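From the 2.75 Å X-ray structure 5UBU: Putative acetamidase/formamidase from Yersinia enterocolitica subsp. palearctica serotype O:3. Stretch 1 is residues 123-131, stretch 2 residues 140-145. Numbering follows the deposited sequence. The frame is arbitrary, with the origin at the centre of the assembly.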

ATOM      1  N   ILE B 123       0.807  -9.116  21.472  1.00 47.90           N
ATOM      2  CA  ILE B 123       0.844 -10.468  20.945  1.00 48.99           C
ATOM      3  C   ILE B 123       1.955 -10.575  19.900  1.00 49.04           C
ATOM      4  O   ILE B 123       2.042  -9.723  19.011  1.00 48.71           O
ATOM      5  CB  ILE B 123      -0.514 -10.819  20.318  1.00 48.60           C
ATOM      6  CG1 ILE B 123      -1.623 -10.631  21.373  1.00 49.26           C
ATOM      7  CG2 ILE B 123      -0.488 -12.237  19.752  1.00 48.77           C
ATOM      8  CD1 ILE B 123      -3.035 -10.826  20.867  1.00 48.90           C
ATOM      9  N   PRO B 124       2.822 -11.599  20.004  1.00 50.18           N
ATOM     10  CA  PRO B 124       3.881 -11.710  19.002  1.00 50.91           C
ATOM     11  C   PRO B 124       3.338 -11.822  17.572  1.00 50.26           C
ATOM     12  O   PRO B 124       2.330 -12.503  17.340  1.00 50.30           O
ATOM     13  CB  PRO B 124       4.615 -12.989  19.405  1.00 51.91           C
ATOM     14  CG  PRO B 124       4.435 -13.050  20.889  1.00 52.74           C
ATOM     15  CD  PRO B 124       3.041 -12.532  21.127  1.00 52.04           C
ATOM     16  N   HIS B 125       3.992 -11.122  16.646  1.00 48.40           N
ATOM     17  CA  HIS B 125       3.621 -11.113  15.232  1.00 47.46           C
ATOM     18  C   HIS B 125       2.237 -10.508  14.964  1.00 45.86           C
ATOM     19  O   HIS B 125       1.573 -10.854  13.981  1.00 44.43           O
ATOM     20  CB  HIS B 125       3.738 -12.520  14.632  1.00 48.52           C
ATOM     21  CG  HIS B 125       5.067 -13.158  14.882  1.00 50.46           C
ATOM     22  ND1 HIS B 125       6.212 -12.786  14.201  1.00 49.87           N
ATOM     23  CD2 HIS B 125       5.437 -14.138  15.741  1.00 50.99           C
ATOM     24  CE1 HIS B 125       7.230 -13.509  14.632  1.00 50.54           C
ATOM     25  NE2 HIS B 125       6.786 -14.341  15.560  1.00 51.75           N
ATOM     26  N   PHE B 126       1.821  -9.594  15.837  1.00 45.43           N
ATOM     27  CA  PHE B 126       0.535  -8.923  15.694  1.00 44.34           C
ATOM     28  C   PHE B 126       0.599  -7.524  16.306  1.00 43.09           C
ATOM     29  O   PHE B 126       0.961  -7.365  17.459  1.00 42.84           O
ATOM     30  CB  PHE B 126      -0.567  -9.755  16.323  1.00 45.10           C
ATOM     31  CG  PHE B 126      -1.945  -9.198  16.099  1.00 46.07           C
ATOM     32  CD1 PHE B 126      -2.578  -9.342  14.861  1.00 45.85           C
ATOM     33  CD2 PHE B 126      -2.624  -8.544  17.122  1.00 46.67           C
ATOM     34  CE1 PHE B 126      -3.846  -8.833  14.652  1.00 45.53           C
ATOM     35  CE2 PHE B 126      -3.900  -8.041  16.918  1.00 46.38           C
ATOM     36  CZ  PHE B 126      -4.514  -8.182  15.680  1.00 45.73           C
ATOM     37  N   GLY B 127       0.263  -6.519  15.504  1.00 42.43           N
ATOM     38  CA  GLY B 127       0.288  -5.128  15.927  1.00 41.96           C
ATOM     39  C   GLY B 127       0.645  -4.204  14.779  1.00 41.32           C
ATOM     40  O   GLY B 127       1.018  -4.647  13.689  1.00 42.51           O
ATOM     41  N   GLY B 128       0.558  -2.905  15.044  1.00 40.07           N
ATOM     42  CA  GLY B 128       0.842  -1.879  14.052  1.00 37.84           C
ATOM     43  C   GLY B 128       2.302  -1.583  13.808  1.00 36.89           C
ATOM     44  O   GLY B 128       2.673  -1.277  12.682  1.00 36.90           O
ATOM     45  N   LEU B 129       3.129  -1.665  14.855  1.00 36.66           N
ATOM     46  CA  LEU B 129       4.577  -1.376  14.751  1.00 36.27           C
ATOM     47  C   LEU B 129       5.462  -2.617  14.867  1.00 36.69           C
ATOM     48  O   LEU B 129       6.525  -2.594  15.509  1.00 37.22           O
ATOM     49  CB  LEU B 129       4.982  -0.325  15.796  1.00 36.27           C
ATOM     50  CG  LEU B 129       4.256   1.024  15.732  1.00 35.54           C
ATOM     51  CD1 LEU B 129       4.774   1.947  16.826  1.00 36.02           C
ATOM     52  CD2 LEU B 129       4.419   1.697  14.380  1.00 34.83           C
ATOM     53  N   THR B 130       5.024  -3.695  14.224  1.00 36.47           N
ATOM     54  CA  THR B 130       5.758  -4.960  14.213  1.00 37.47           C
ATOM     55  C   THR B 130       5.491  -5.743  12.947  1.00 37.84           C
ATOM     56  O   THR B 130       4.446  -5.580  12.304  1.00 38.01           O
ATOM     57  CB  THR B 130       5.378  -5.877  15.411  1.00 37.79           C
ATOM     58  OG1 THR B 130       6.041  -7.135  15.299  1.00 37.98           O
ATOM     59  CG2 THR B 130       3.896  -6.154  15.458  1.00 37.46           C
ATOM     60  N   GLY B 131       6.445  -6.585  12.579  1.00 39.19           N
ATOM     61  CA  GLY B 131       6.243  -7.457  11.445  1.00 39.70           C
ATOM     62  C   GLY B 131       5.187  -8.433  11.894  1.00 40.05           C
ATOM     63  O   GLY B 131       5.101  -8.735  13.080  1.00 41.27           O
ATOM     64  N   ASP B 140      12.893 -10.448  14.988  1.00 46.89           N
ATOM     65  CA  ASP B 140      12.342 -11.084  16.171  1.00 47.69           C
ATOM     66  C   ASP B 140      11.075 -10.335  16.539  1.00 47.01           C
ATOM     67  O   ASP B 140      10.986  -9.124  16.329  1.00 45.12           O
ATOM     68  CB  ASP B 140      13.318 -11.022  17.352  1.00 49.25           C
ATOM     69  CG  ASP B 140      14.534 -11.894  17.161  1.00 50.79           C
ATOM     70  OD1 ASP B 140      14.429 -12.903  16.441  1.00 51.76           O
ATOM     71  OD2 ASP B 140      15.586 -11.591  17.765  1.00 51.24           O
ATOM     72  N   PRO B 141      10.080 -11.055  17.084  1.00 47.88           N
ATOM     73  CA  PRO B 141       8.860 -10.370  17.475  1.00 46.66           C
ATOM     74  C   PRO B 141       9.127  -9.471  18.676  1.00 46.14           C
ATOM     75  O   PRO B 141      10.149  -9.612  19.347  1.00 46.29           O
ATOM     76  CB  PRO B 141       7.926 -11.521  17.857  1.00 47.40           C
ATOM     77  CG  PRO B 141       8.846 -12.615  18.304  1.00 48.97           C
ATOM     78  CD  PRO B 141      10.055 -12.491  17.435  1.00 49.15           C
ATOM     79  N   LEU B 142       8.209  -8.551  18.932  1.00 45.10           N
ATOM     80  CA  LEU B 142       8.337  -7.644  20.062  1.00 46.11           C
ATOM     81  C   LEU B 142       8.135  -8.410  21.362  1.00 47.44           C
ATOM     82  O   LEU B 142       7.611  -9.530  21.354  1.00 47.74           O
ATOM     83  CB  LEU B 142       7.297  -6.525  19.973  1.00 45.37           C
ATOM     84  CG  LEU B 142       7.300  -5.668  18.710  1.00 44.50           C
ATOM     85  CD1 LEU B 142       6.196  -4.631  18.847  1.00 43.96           C
ATOM     86  CD2 LEU B 142       8.663  -5.014  18.507  1.00 44.39           C
ATOM     87  N   PRO B 143       8.551  -7.819  22.491  1.00 49.10           N
ATOM     88  CA  PRO B 143       8.353  -8.519  23.744  1.00 50.84           C
ATOM     89  C   PRO B 143       6.901  -8.849  23.957  1.00 51.05           C
ATOM     90  O   PRO B 143       5.999  -8.121  23.536  1.00 48.90           O
ATOM     91  CB  PRO B 143       8.845  -7.521  24.790  1.00 51.74           C
ATOM     92  CG  PRO B 143       9.886  -6.754  24.070  1.00 51.62           C
ATOM     93  CD  PRO B 143       9.288  -6.563  22.699  1.00 50.08           C
ATOM     94  N   GLU B 144       6.703  -9.958  24.629  1.00 53.67           N
ATOM     95  CA  GLU B 144       5.399 -10.479  24.901  1.00 54.81           C
ATOM     96  C   GLU B 144       4.921  -9.893  26.232  1.00 54.36           C
ATOM     97  O   GLU B 144       5.362 -10.312  27.282  1.00 56.16           O
ATOM     98  CB  GLU B 144       5.550 -11.997  24.891  1.00 57.31           C
ATOM     99  CG  GLU B 144       4.275 -12.777  24.738  1.00 58.76           C
ATOM    100  CD  GLU B 144       4.505 -14.176  24.170  1.00 60.47           C
ATOM    101  OE1 GLU B 144       3.493 -14.857  23.934  1.00 61.94           O
ATOM    102  OE2 GLU B 144       5.666 -14.587  23.937  1.00 61.04           O
ATOM    103  N   LYS B 145       4.055  -8.884  26.160  1.00 53.04           N
ATOM    104  CA  LYS B 145       3.516  -8.201  27.347  1.00 53.63           C
ATOM    105  C   LYS B 145       2.004  -8.317  27.555  1.00 53.22           C
ATOM    106  O   LYS B 145       1.236  -8.464  26.610  1.00 52.26           O
ATOM    107  CB  LYS B 145       3.893  -6.711  27.344  1.00 53.73           C
ATOM    108  CG  LYS B 145       5.121  -6.327  28.149  1.00 55.94           C
ATOM    109  CD  LYS B 145       6.431  -6.902  27.649  1.00 57.67           C
ATOM    110  CE  LYS B 145       7.512  -6.742  28.724  1.00 59.20           C
ATOM    111  NZ  LYS B 145       7.663  -5.344  29.225  1.00 59.45           N
TER

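The two stretches meet mainly through side-chain packing, a small loop-to-loop contact in which prolines, a histidine ring and a leucine fit together with no hydrogen bond passing between them. It illustrates how segments without regular helix or strand can be joined largely by packing of carbon surfaces, here 345 Å² buried with both sides summed.

Pro 124 and Pro 141 each point their CA-to-CB bond toward the opposite stretch, and CB of Pro 124 lies 3.9 Å from CB of Pro 141. Two compact rings, each locked to its own backbone, can pack in this way with few rotatable bonds to restrain. Pro 124 also meets the second stretch further along: its CG comes within 3.5 Å of CD of Glu 144, a van der Waals approach to the carboxylate carbon, while OE1 of Glu 144 is hydrogen-bonded elsewhere in the structure.

Pro 124 and His 125, adjacent in a turn, both meet Pro 141. Ile 123 to Phe 126 form a type II beta turn, closed by a weak hydrogen bond of 3.2 Å from N of Phe 126 to O of Ile 123. Proline suits the second position, where phi is -58°; His 125 takes the third with positive phi. Although the CA-to-CB bond of His 125 points sideways, its m rotamer brings the ring nearer, and CB of Pro 141 sits over one face, 4.0 Å from the centroid of the His 125 ring and 18° off the normal, a CH-pi contact.

Deeper in, Leu 142 reaches the other end of the first stretch. Its CA-to-CB bond points sideways, but the m, t side chain brings its branched end nearer, a purely apolar group for a buried site. CD1 of Leu 142 lies 3.7 Å from CB of Thr 130 and 3.9 Å from O of Leu 129. Thr 130 offers carbon to this contact while its OG1 donates a 2.9 Å hydrogen bond to O of Gly 131, so its polar group is satisfied despite burial.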